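Local coordinates for phenazine biosynthesis protein PhzF family (Enterococcus faecalis, PDB 1S7J), which probably acts as an isomerase of the PhzF family, with a fold related to diaminopimelate epimerase and a substrate that is not established, at residues A12-F16 / A250-A254; A89-L93 / A103-K107; Y141-F147 / N209-Y213. All coordinates share one frame; numbering follows the deposited sequence.

Contact 1 of 3, residues A12-F16 / A250-A254; sequences AEEVF and AKLFA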
ATOM      1  N   ALA A  12      -4.867  -9.216  -2.243  1.00 26.91           N
ATOM      2  CA  ALA A  12      -5.395 -10.010  -3.342  1.00 27.56           C
ATOM      3  C   ALA A  12      -5.987 -11.311  -2.868  1.00 28.56           C
ATOM      4  O   ALA A  12      -5.452 -11.951  -1.978  1.00 24.79           O
ATOM      5  CB  ALA A  12      -4.298 -10.287  -4.336  1.00 25.35           C
ATOM      6  N   GLU A  13      -7.077 -11.720  -3.491  1.00 31.06           N
ATOM      7  CA  GLU A  13      -7.785 -12.958  -3.184  1.00 36.43           C
ATOM      8  C   GLU A  13      -7.194 -14.109  -4.039  1.00 38.32           C
ATOM      9  O   GLU A  13      -7.288 -15.289  -3.687  1.00 38.92           O
ATOM     10  CB  GLU A  13      -9.287 -12.750  -3.467  1.00 45.57           C
ATOM     11  CG  GLU A  13     -10.263 -13.380  -2.487  1.00 55.11           C
ATOM     12  CD  GLU A  13     -11.731 -13.252  -2.909  1.00 59.56           C
ATOM     13  OE1 GLU A  13     -12.602 -13.760  -2.161  1.00 65.30           O
ATOM     14  OE2 GLU A  13     -12.016 -12.643  -3.974  1.00 59.78           O
ATOM     15  N   GLU A  14      -6.663 -13.722  -5.199  1.00 31.79           N
ATOM     16  CA  GLU A  14      -6.075 -14.659  -6.167  1.00 35.40           C
ATOM     17  C   GLU A  14      -4.802 -14.019  -6.745  1.00 33.20           C
ATOM     18  O   GLU A  14      -4.622 -12.804  -6.653  1.00 36.27           O
ATOM     19  CB  GLU A  14      -7.063 -14.935  -7.304  1.00 37.01           C
ATOM     20  CG  GLU A  14      -7.459 -13.683  -8.098  1.00 46.29           C
ATOM     21  CD  GLU A  14      -8.295 -13.993  -9.333  1.00 52.97           C
ATOM     22  OE1 GLU A  14      -9.491 -14.326  -9.183  1.00 49.24           O
ATOM     23  OE2 GLU A  14      -7.755 -13.883 -10.461  1.00 55.10           O
ATOM     24  N   VAL A  15      -3.923 -14.835  -7.331  1.00 32.96           N
ATOM     25  CA  VAL A  15      -2.680 -14.305  -7.911  1.00 29.83           C
ATOM     26  C   VAL A  15      -2.960 -13.395  -9.097  1.00 31.00           C
ATOM     27  O   VAL A  15      -4.035 -13.448  -9.705  1.00 31.95           O
ATOM     28  CB  VAL A  15      -1.684 -15.438  -8.351  1.00 31.78           C
ATOM     29  CG1 VAL A  15      -1.281 -16.314  -7.145  1.00 19.60           C
ATOM     30  CG2 VAL A  15      -2.293 -16.280  -9.442  1.00 30.33           C
ATOM     31  N   PHE A  16      -1.962 -12.573  -9.423  1.00 31.10           N
ATOM     32  CA  PHE A  16      -2.025 -11.591 -10.519  1.00 29.97           C
ATOM     33  C   PHE A  16      -2.827 -10.339 -10.130  1.00 29.66           C
ATOM     34  O   PHE A  16      -2.924  -9.387 -10.910  1.00 30.03           O
ATOM     35  CB  PHE A  16      -2.590 -12.217 -11.816  1.00 28.51           C
ATOM     36  CG  PHE A  16      -1.878 -13.461 -12.236  1.00 22.37           C
ATOM     37  CD1 PHE A  16      -2.596 -14.566 -12.693  1.00 21.86           C
ATOM     38  CD2 PHE A  16      -0.493 -13.555 -12.137  1.00 11.51           C
ATOM     39  CE1 PHE A  16      -1.944 -15.753 -13.033  1.00 22.53           C
ATOM     40  CE2 PHE A  16       0.170 -14.726 -12.469  1.00 16.46           C
ATOM     41  CZ  PHE A  16      -0.555 -15.832 -12.923  1.00 21.89           C
ATOM     42  N   ALA A 250      -4.388 -11.911   1.257  1.00 21.36           N
ATOM     43  CA  ALA A 250      -3.112 -12.082   0.566  1.00 21.77           C
ATOM     44  C   ALA A 250      -3.036 -13.443  -0.118  1.00 18.70           C
ATOM     45  O   ALA A 250      -3.741 -14.391   0.259  1.00 20.19           O
ATOM     46  CB  ALA A 250      -1.971 -11.918   1.516  1.00 23.70           C
ATOM     47  N   LYS A 251      -2.156 -13.544  -1.109  1.00 17.61           N
ATOM     48  CA  LYS A 251      -1.967 -14.791  -1.862  1.00 19.42           C
ATOM     49  C   LYS A 251      -0.527 -15.044  -2.204  1.00 20.84           C
ATOM     50  O   LYS A 251       0.164 -14.165  -2.724  1.00 21.51           O
ATOM     51  CB  LYS A 251      -2.795 -14.770  -3.145  1.00 27.15           C
ATOM     52  CG  LYS A 251      -4.065 -15.623  -3.085  1.00 37.05           C
ATOM     53  CD  LYS A 251      -3.738 -17.116  -3.050  1.00 45.16           C
ATOM     54  CE  LYS A 251      -5.002 -17.980  -3.076  1.00 51.04           C
ATOM     55  NZ  LYS A 251      -5.806 -17.783  -4.315  1.00 59.06           N
ATOM     56  N   LEU A 252      -0.055 -16.244  -1.899  1.00 16.53           N
ATOM     57  CA  LEU A 252       1.314 -16.636  -2.195  1.00 22.50           C
ATOM     58  C   LEU A 252       1.407 -16.926  -3.694  1.00 20.29           C
ATOM     59  O   LEU A 252       0.624 -17.717  -4.231  1.00 23.32           O
ATOM     60  CB  LEU A 252       1.689 -17.901  -1.429  1.00 24.60           C
ATOM     61  CG  LEU A 252       3.093 -18.048  -0.836  1.00 29.34           C
ATOM     62  CD1 LEU A 252       3.644 -19.421  -1.153  1.00 28.63           C
ATOM     63  CD2 LEU A 252       4.011 -16.993  -1.339  1.00 25.00           C
ATOM     64  N   PHE A 253       2.303 -16.239  -4.371  1.00 19.06           N
ATOM     65  CA  PHE A 253       2.504 -16.462  -5.787  1.00 19.12           C
ATOM     66  C   PHE A 253       3.570 -17.525  -5.953  1.00 17.97           C
ATOM     67  O   PHE A 253       3.412 -18.450  -6.731  1.00 18.73           O
ATOM     68  CB  PHE A 253       2.957 -15.168  -6.504  1.00 19.18           C
ATOM     69  CG  PHE A 253       3.425 -15.398  -7.904  1.00 21.54           C
ATOM     70  CD1 PHE A 253       2.525 -15.819  -8.896  1.00 25.07           C
ATOM     71  CD2 PHE A 253       4.777 -15.271  -8.233  1.00 19.52           C
ATOM     72  CE1 PHE A 253       2.970 -16.122 -10.196  1.00 23.20           C
ATOM     73  CE2 PHE A 253       5.236 -15.569  -9.531  1.00 23.04           C
ATOM     74  CZ  PHE A 253       4.327 -15.998 -10.513  1.00 22.27           C
ATOM     75  N   ALA A 254       4.673 -17.364  -5.219  1.00 19.43           N
ATOM     76  CA  ALA A 254       5.789 -18.286  -5.281  1.00 19.98           C
ATOM     77  C   ALA A 254       6.564 -18.370  -3.979  1.00 16.24           C
ATOM     78  O   ALA A 254       6.540 -17.454  -3.165  1.00 18.08           O
ATOM     79  CB  ALA A 254       6.732 -17.884  -6.408  1.00 16.00           C
TER
HETATM   80  O   HOH W   1      -5.212 -17.740  -7.489  1.00 33.13           O
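Two bends in Lys251, at chi2 and chi4, fold its chain back over the backbone of Glu13 and Glu14, while Phe253, with CG trans to its own N (chi1 169°), swings its ring out to meet Val15 and Phe16. The arrangement is a loop laid against a bulged antiparallel strand. Residues 12-16 leave strand 2-10 on the way to strand 19-25, and residues 250-254 belong to strand 243-259, which pairs with strand 2-10; there Phe253 and Ala254 both face Ile7, the signature of a classic beta bulge. The interface is largely at the surface.

Lys251 supplies the one hydrogen bond across the two segments, from NZ to Glu13 O at 3.0 Å. NZ arrives at 135° to the C=O, tilted a little from the carbonyl plane, so it meets the oxygen from the side of the C=O axis. The same carbonyl oxygen lies 3.3 Å from Lys251 CG, so the lysine curls around it instead of reaching it end-on. A water accepts from Val15 N at 3.2 Å and, more weakly, from Lys251 NZ, giving the two segments a second, looser polar link.

Beyond the lysine the contact turns apolar. Val15 CG1 lies 3.8 Å from Leu252 O and meets the edge of the Phe253 ring at CD1, 4.2 Å away. Asp9 of strand 2-10 ties both segments: its OD1 accepts a hydrogen bond from Phe16 N, and its backbone pairs with that of Lys251. At the outer end the two phenylalanine rings meet obliquely through Phe16 CE2 and Phe253 CE1 at 3.9 Å.

Contact 2 of 3, residues A89-L93 / A103-K107; sequences AEETL and AVTKK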
ATOM      1  N   ALA A  89       2.032 -17.852  17.042  1.00 46.63           N
ATOM      2  CA  ALA A  89       0.773 -18.179  17.699  1.00 46.89           C
ATOM      3  C   ALA A  89      -0.115 -16.968  17.978  1.00 47.02           C
ATOM      4  O   ALA A  89      -1.347 -17.044  17.850  1.00 47.62           O
ATOM      5  CB  ALA A  89       1.048 -18.942  18.988  1.00 50.04           C
ATOM      6  N   GLU A  90       0.509 -15.877  18.400  1.00 46.64           N
ATOM      7  CA  GLU A  90      -0.197 -14.633  18.718  1.00 45.27           C
ATOM      8  C   GLU A  90      -0.913 -14.004  17.522  1.00 40.82           C
ATOM      9  O   GLU A  90      -0.442 -14.097  16.381  1.00 43.47           O
ATOM     10  CB  GLU A  90       0.764 -13.616  19.337  1.00 48.92           C
ATOM     11  CG  GLU A  90       2.155 -13.568  18.708  1.00 56.86           C
ATOM     12  CD  GLU A  90       3.188 -14.240  19.602  1.00 64.47           C
ATOM     13  OE1 GLU A  90       4.302 -14.544  19.129  1.00 67.57           O
ATOM     14  OE2 GLU A  90       2.874 -14.467  20.796  1.00 65.82           O
ATOM     15  N   GLU A  91      -2.051 -13.379  17.785  1.00 35.57           N
ATOM     16  CA  GLU A  91      -2.828 -12.738  16.735  1.00 36.08           C
ATOM     17  C   GLU A  91      -2.227 -11.407  16.258  1.00 31.65           C
ATOM     18  O   GLU A  91      -2.732 -10.805  15.307  1.00 27.36           O
ATOM     19  CB  GLU A  91      -4.276 -12.501  17.188  1.00 44.22           C
ATOM     20  CG  GLU A  91      -4.440 -11.342  18.189  1.00 52.24           C
ATOM     21  CD  GLU A  91      -5.902 -10.908  18.399  1.00 60.06           C
ATOM     22  OE1 GLU A  91      -6.158 -10.201  19.393  1.00 63.68           O
ATOM     23  OE2 GLU A  91      -6.781 -11.254  17.571  1.00 60.49           O
ATOM     24  N   THR A  92      -1.162 -10.954  16.900  1.00 26.84           N
ATOM     25  CA  THR A  92      -0.543  -9.695  16.507  1.00 25.29           C
ATOM     26  C   THR A  92       0.972  -9.768  16.429  1.00 22.29           C
ATOM     27  O   THR A  92       1.635 -10.257  17.331  1.00 22.77           O
ATOM     28  CB  THR A  92      -0.968  -8.530  17.456  1.00 26.04           C
ATOM     29  OG1 THR A  92      -2.380  -8.340  17.376  1.00 31.76           O
ATOM     30  CG2 THR A  92      -0.304  -7.242  17.053  1.00 27.67           C
ATOM     31  N   LEU A  93       1.497  -9.267  15.318  1.00 20.63           N
ATOM     32  CA  LEU A  93       2.933  -9.249  15.053  1.00 23.17           C
ATOM     33  C   LEU A  93       3.492  -7.827  15.323  1.00 23.25           C
ATOM     34  O   LEU A  93       2.873  -6.829  14.947  1.00 21.98           O
ATOM     35  CB  LEU A  93       3.170  -9.646  13.587  1.00 20.64           C
ATOM     36  CG  LEU A  93       4.119 -10.788  13.198  1.00 28.32           C
ATOM     37  CD1 LEU A  93       4.571 -11.590  14.406  1.00 22.12           C
ATOM     38  CD2 LEU A  93       3.424 -11.679  12.169  1.00 22.58           C
ATOM     39  N   ALA A 103       2.629  -2.762  13.882  1.00 20.57           N
ATOM     40  CA  ALA A 103       1.887  -3.931  14.292  1.00 21.81           C
ATOM     41  C   ALA A 103       0.845  -4.314  13.271  1.00 22.63           C
ATOM     42  O   ALA A 103       0.152  -3.458  12.727  1.00 23.08           O
ATOM     43  CB  ALA A 103       1.219  -3.680  15.635  1.00 17.71           C
ATOM     44  N   VAL A 104       0.756  -5.610  12.987  1.00 19.90           N
ATOM     45  CA  VAL A 104      -0.230  -6.132  12.047  1.00 20.57           C
ATOM     46  C   VAL A 104      -1.017  -7.175  12.834  1.00 18.74           C
ATOM     47  O   VAL A 104      -0.430  -7.959  13.586  1.00 22.63           O
ATOM     48  CB  VAL A 104       0.452  -6.803  10.792  1.00 12.47           C
ATOM     49  CG1 VAL A 104      -0.608  -7.247   9.792  1.00  8.92           C
ATOM     50  CG2 VAL A 104       1.414  -5.826  10.127  1.00 13.52           C
ATOM     51  N   THR A 105      -2.309  -7.206  12.662  1.00 21.47           N
ATOM     52  CA  THR A 105      -3.124  -8.143  13.396  1.00 23.09           C
ATOM     53  C   THR A 105      -3.878  -9.033  12.453  1.00 25.65           C
ATOM     54  O   THR A 105      -4.504  -8.553  11.486  1.00 25.07           O
ATOM     55  CB  THR A 105      -4.133  -7.398  14.311  1.00 21.21           C
ATOM     56  OG1 THR A 105      -3.427  -6.500  15.179  1.00 23.85           O
ATOM     57  CG2 THR A 105      -4.927  -8.378  15.142  1.00 14.28           C
ATOM     58  N   LYS A 106      -3.812 -10.344  12.709  1.00 28.94           N
ATOM     59  CA  LYS A 106      -4.498 -11.353  11.890  1.00 29.60           C
ATOM     60  C   LYS A 106      -5.856 -11.749  12.476  1.00 28.10           C
ATOM     61  O   LYS A 106      -5.950 -12.191  13.619  1.00 26.99           O
ATOM     62  CB  LYS A 106      -3.608 -12.601  11.729  1.00 23.58           C
ATOM     63  CG  LYS A 106      -4.256 -13.760  10.976  1.00 24.16           C
ATOM     64  CD  LYS A 106      -3.211 -14.839  10.665  1.00 28.47           C
ATOM     65  CE  LYS A 106      -3.832 -16.208  10.423  1.00 34.89           C
ATOM     66  NZ  LYS A 106      -4.856 -16.210   9.341  1.00 36.60           N
ATOM     67  N   LYS A 107      -6.899 -11.544  11.700  1.00 29.32           N
ATOM     68  CA  LYS A 107      -8.228 -11.895  12.107  1.00 32.15           C
ATOM     69  C   LYS A 107      -8.834 -12.640  10.927  1.00 31.00           C
ATOM     70  O   LYS A 107      -9.297 -12.023   9.954  1.00 31.20           O
ATOM     71  CB  LYS A 107      -9.040 -10.642  12.448  1.00 37.71           C
ATOM     72  CG  LYS A 107     -10.413 -10.945  13.033  1.00 46.96           C
ATOM     73  CD  LYS A 107     -11.244  -9.691  13.225  1.00 54.14           C
ATOM     74  CE  LYS A 107     -12.610 -10.039  13.814  1.00 58.58           C
ATOM     75  NZ  LYS A 107     -13.351 -11.034  12.976  1.00 64.43           N
TER
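Thr92 and Thr105 face each other as an antiparallel non-hydrogen-bonded pair, their CA atoms 4.3 Å apart, in the beta hairpin formed by strands 92-97 and 100-107. The Thr92 side chain can be followed outward. Its CB lies beside the Val104 carbonyl and the Thr105 hydroxyl. From there the branches part: with chi1 at -62°, OG1 stands beside the backbone N and reaches across to Thr105 OG1 at 3.1 Å, a hydrogen bond in which either hydroxyl could be the donor. CG2, the other branch, runs trans to the backbone N; it passes 3.5 Å from Val104 O and ends against Ala103 CB at 4.1 Å.

Thr105 has nearly the same first torsion, but on the antiparallel partner its methyl is turned the other way along the hairpin, to lie 3.3 Å from Glu91 O. Glu91 lies alongside Thr105, both side chains pointing the same way.

Backbone bonds bracket the threonine pair. Glu91 O accepts from Lys106 N at 2.9 Å, and beyond the threonines Leu93 and Val104 form a hydrogen-bonded pair, with Leu93 N to Val104 O at 2.9 Å and Val104 N to Leu93 O at 3.1 Å. Leu93 and Val104 project from the face opposite the threonines and pack on helix 72-85, on Leu82 and Phe83 and on Thr75 and Ala79 respectively. Lys106 carries its ammonium away from this pairing, to Glu108 O.

The hairpin therefore has two chemically distinct faces: a buried apolar one against the helix, and a more exposed one where the paired hydroxyls share one hydrogen bond across the strands and the threonine methyls cover neighbouring carbonyls, adding a side-chain link to the backbone pairing.

Contact 3 of 3, residues Y141-F147 / N209-Y213; sequences YLGRDLF and NLIPY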
ATOM      1  N   TYR A 141      -8.179  18.219  -2.669  1.00 53.44           N
ATOM      2  CA  TYR A 141      -7.641  18.319  -1.315  1.00 51.65           C
ATOM      3  C   TYR A 141      -6.146  18.001  -1.338  1.00 53.92           C
ATOM      4  O   TYR A 141      -5.623  17.516  -2.346  1.00 54.45           O
ATOM      5  CB  TYR A 141      -8.345  17.327  -0.390  1.00 45.54           C
ATOM      6  CG  TYR A 141      -9.852  17.453  -0.325  1.00 42.83           C
ATOM      7  CD1 TYR A 141     -10.666  16.730  -1.193  1.00 42.32           C
ATOM      8  CD2 TYR A 141     -10.462  18.254   0.632  1.00 42.39           C
ATOM      9  CE1 TYR A 141     -12.059  16.793  -1.105  1.00 41.56           C
ATOM     10  CE2 TYR A 141     -11.857  18.327   0.735  1.00 42.96           C
ATOM     11  CZ  TYR A 141     -12.650  17.591  -0.137  1.00 43.71           C
ATOM     12  OH  TYR A 141     -14.033  17.637  -0.016  1.00 38.04           O
ATOM     13  N   LEU A 142      -5.452  18.295  -0.242  1.00 54.04           N
ATOM     14  CA  LEU A 142      -4.026  18.011  -0.159  1.00 56.25           C
ATOM     15  C   LEU A 142      -3.643  17.381   1.184  1.00 56.72           C
ATOM     16  O   LEU A 142      -4.261  17.647   2.214  1.00 55.88           O
ATOM     17  CB  LEU A 142      -3.198  19.290  -0.427  1.00 56.95           C
ATOM     18  CG  LEU A 142      -1.661  19.273  -0.696  1.00 60.12           C
ATOM     19  CD1 LEU A 142      -0.873  19.318   0.603  1.00 60.42           C
ATOM     20  CD2 LEU A 142      -1.240  18.091  -1.574  1.00 60.01           C
ATOM     21  N   GLY A 143      -2.686  16.483   1.114  1.00 55.63           N
ATOM     22  CA  GLY A 143      -2.167  15.792   2.272  1.00 56.37           C
ATOM     23  C   GLY A 143      -0.766  15.471   1.837  1.00 57.77           C
ATOM     24  O   GLY A 143      -0.031  16.375   1.384  1.00 60.67           O
ATOM     25  N   ARG A 144      -0.350  14.226   1.954  1.00 57.76           N
ATOM     26  CA  ARG A 144       0.972  13.862   1.492  1.00 57.72           C
ATOM     27  C   ARG A 144       0.884  13.920  -0.041  1.00 58.30           C
ATOM     28  O   ARG A 144       1.826  14.343  -0.722  1.00 58.62           O
ATOM     29  CB  ARG A 144       1.360  12.448   1.951  1.00 58.32           C
ATOM     30  CG  ARG A 144       2.793  12.054   1.591  1.00 58.59           C
ATOM     31  CD  ARG A 144       2.839  10.846   0.662  1.00 57.75           C
ATOM     32  NE  ARG A 144       2.874   9.583   1.396  1.00 62.26           N
ATOM     33  CZ  ARG A 144       2.093   8.522   1.154  1.00 59.09           C
ATOM     34  NH1 ARG A 144       2.251   7.436   1.888  1.00 61.60           N
ATOM     35  NH2 ARG A 144       1.159   8.553   0.220  1.00 55.48           N
ATOM     36  N   ASP A 145      -0.291  13.537  -0.562  1.00 58.25           N
ATOM     37  CA  ASP A 145      -0.568  13.520  -1.999  1.00 53.95           C
ATOM     38  C   ASP A 145      -1.769  14.358  -2.348  1.00 53.20           C
ATOM     39  O   ASP A 145      -2.628  14.632  -1.506  1.00 47.60           O
ATOM     40  CB  ASP A 145      -0.907  12.096  -2.464  1.00 52.52           C
ATOM     41  CG  ASP A 145      -0.116  11.045  -1.773  1.00 51.83           C
ATOM     42  OD1 ASP A 145      -0.733  10.216  -1.070  1.00 50.33           O
ATOM     43  OD2 ASP A 145       1.121  11.032  -1.931  1.00 49.37           O
ATOM     44  N   LEU A 146      -1.865  14.733  -3.621  1.00 54.05           N
ATOM     45  CA  LEU A 146      -3.009  15.480  -4.096  1.00 54.69           C
ATOM     46  C   LEU A 146      -4.177  14.499  -3.978  1.00 53.06           C
ATOM     47  O   LEU A 146      -3.980  13.290  -4.104  1.00 56.28           O
ATOM     48  CB  LEU A 146      -2.792  15.948  -5.525  1.00 56.52           C
ATOM     49  CG  LEU A 146      -1.955  17.231  -5.567  1.00 58.53           C
ATOM     50  CD1 LEU A 146      -1.339  17.446  -6.948  1.00 59.74           C
ATOM     51  CD2 LEU A 146      -2.832  18.415  -5.141  1.00 57.92           C
ATOM     52  N   PHE A 147      -5.366  15.004  -3.773  1.00 51.39           N
ATOM     53  CA  PHE A 147      -6.519  14.151  -3.555  1.00 51.07           C
ATOM     54  C   PHE A 147      -7.714  14.667  -4.350  1.00 53.03           C
ATOM     55  O   PHE A 147      -8.367  15.622  -3.944  1.00 53.45           O
ATOM     56  CB  PHE A 147      -6.802  14.192  -2.045  1.00 49.53           C
ATOM     57  CG  PHE A 147      -7.862  13.268  -1.575  1.00 44.05           C
ATOM     58  CD1 PHE A 147      -7.524  12.097  -0.905  1.00 39.54           C
ATOM     59  CD2 PHE A 147      -9.212  13.589  -1.724  1.00 43.64           C
ATOM     60  CE1 PHE A 147      -8.509  11.261  -0.380  1.00 37.34           C
ATOM     61  CE2 PHE A 147     -10.205  12.760  -1.204  1.00 40.35           C
ATOM     62  CZ  PHE A 147      -9.850  11.591  -0.531  1.00 40.45           C
ATOM     63  N   ASN A 209      -5.709   9.365   4.001  1.00 35.29           N
ATOM     64  CA  ASN A 209      -6.472  10.492   3.457  1.00 37.88           C
ATOM     65  C   ASN A 209      -7.849   9.988   3.014  1.00 38.22           C
ATOM     66  O   ASN A 209      -8.863  10.648   3.232  1.00 39.69           O
ATOM     67  CB  ASN A 209      -5.763  11.097   2.230  1.00 36.44           C
ATOM     68  CG  ASN A 209      -4.404  11.713   2.568  1.00 40.55           C
ATOM     69  OD1 ASN A 209      -4.185  12.206   3.673  1.00 41.60           O
ATOM     70  ND2 ASN A 209      -3.506  11.722   1.578  1.00 46.74           N
ATOM     71  N   LEU A 210      -7.857   8.820   2.363  1.00 38.15           N
ATOM     72  CA  LEU A 210      -9.091   8.190   1.861  1.00 36.12           C
ATOM     73  C   LEU A 210     -10.135   7.868   2.908  1.00 35.65           C
ATOM     74  O   LEU A 210     -11.300   8.241   2.764  1.00 36.81           O
ATOM     75  CB  LEU A 210      -8.762   6.886   1.108  1.00 38.18           C
ATOM     76  CG  LEU A 210      -8.428   6.906  -0.380  1.00 39.85           C
ATOM     77  CD1 LEU A 210      -9.498   7.669  -1.112  1.00 37.68           C
ATOM     78  CD2 LEU A 210      -7.089   7.530  -0.619  1.00 44.86           C
ATOM     79  N   ILE A 211      -9.746   7.080   3.912  1.00 32.47           N
ATOM     80  CA  ILE A 211     -10.669   6.679   4.967  1.00 35.18           C
ATOM     81  C   ILE A 211     -11.306   7.878   5.719  1.00 38.75           C
ATOM     82  O   ILE A 211     -12.528   7.938   5.857  1.00 37.45           O
ATOM     83  CB  ILE A 211     -10.013   5.645   5.946  1.00 36.22           C
ATOM     84  CG1 ILE A 211      -9.590   4.401   5.153  1.00 35.21           C
ATOM     85  CG2 ILE A 211     -11.003   5.223   7.034  1.00 27.34           C
ATOM     86  CD1 ILE A 211      -8.985   3.309   6.003  1.00 30.70           C
ATOM     87  N   PRO A 212     -10.486   8.814   6.229  1.00 42.23           N
ATOM     88  CA  PRO A 212     -11.062   9.960   6.931  1.00 47.42           C
ATOM     89  C   PRO A 212     -12.117  10.662   6.059  1.00 49.98           C
ATOM     90  O   PRO A 212     -13.251  10.882   6.490  1.00 48.76           O
ATOM     91  CB  PRO A 212      -9.849  10.855   7.145  1.00 46.62           C
ATOM     92  CG  PRO A 212      -8.779   9.866   7.403  1.00 43.24           C
ATOM     93  CD  PRO A 212      -9.015   8.844   6.317  1.00 44.83           C
ATOM     94  N   TYR A 213     -11.724  10.974   4.820  1.00 50.24           N
ATOM     95  CA  TYR A 213     -12.604  11.649   3.875  1.00 54.76           C
ATOM     96  C   TYR A 213     -13.955  10.963   3.685  1.00 55.36           C
ATOM     97  O   TYR A 213     -15.005  11.623   3.738  1.00 56.70           O
ATOM     98  CB  TYR A 213     -11.912  11.799   2.497  1.00 56.98           C
ATOM     99  CG  TYR A 213     -12.841  12.351   1.426  1.00 59.62           C
ATOM    100  CD1 TYR A 213     -13.682  11.499   0.703  1.00 61.14           C
ATOM    101  CD2 TYR A 213     -12.937  13.722   1.195  1.00 60.28           C
ATOM    102  CE1 TYR A 213     -14.601  11.995  -0.205  1.00 62.20           C
ATOM    103  CE2 TYR A 213     -13.863  14.230   0.276  1.00 63.69           C
ATOM    104  CZ  TYR A 213     -14.694  13.352  -0.417  1.00 64.20           C
ATOM    105  OH  TYR A 213     -15.629  13.818  -1.302  1.00 65.35           O
TER
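Tyr141 and Phe147 are joined by two backbone hydrogen bonds, Tyr141 N to Phe147 O and Phe147 N to Tyr141 O, both 2.9 Å, so both side chains leave the same face of the hairpin of strands 139-142 and 146-149, toward Asn209 and Tyr213 of helix 207-218. The result is a helix packed on a beta hairpin through an aromatic cluster of Tyr141, Phe147 and Tyr213.

Phe147 is the most deeply engaged. Trans to its N at chi1 (-174°), its ring extends to the helix, where CD1 touches Asn209 CB at 3.7 Å and CE1 meets Leu210 CD1 at 3.8 Å. CE2 lies 3.7 Å above one face of the Tyr213 ring, displaced toward its rim; the ring planes are 50° apart, an oblique pairing. Tyr213 also presents its edge to the face of Tyr141 in an offset edge-to-face arrangement, with planes at 66° and Tyr141 CE1 3.4 Å from Tyr213 CE2.

At the turn, Arg144 and Asp145 form a salt bridge, NH2 to OD1 at 2.8 Å, with the carboxylate at the guanidinium edge; Arg144 NH1 is bonded to Ser205 OG. At the far end of the cluster both phenol oxygens, Tyr141 OH and Tyr213 OH, hydrogen-bond to Glu139 OE1, and Tyr213 OH also pairs with Arg217 NE.

How the contacts relate
Contacts 1 and 2 have centres 20 Å apart and share a support: helix 72-85 receives Ala250 and Leu252 from contact 1 and Leu93 and Val104 from contact 2. Contact 3 lies about 28 Å, centre to centre, from each, and on the other side of the chain's centre from contact 1, an arrangement consistent with the two-lobed fold of diaminopimelate epimerase relatives. None of the three touches another; the closest atoms of contacts 1 and 2 are about 9 Å apart. Strand 243-259 connects the regions, carrying residues 250-254 and, through Val244 and Ile246, meeting Ile211 of contact 3. Contact 3 lies nearer the predicted active-site residue Glu46, whose side chain is about 10 Å from that of Arg144.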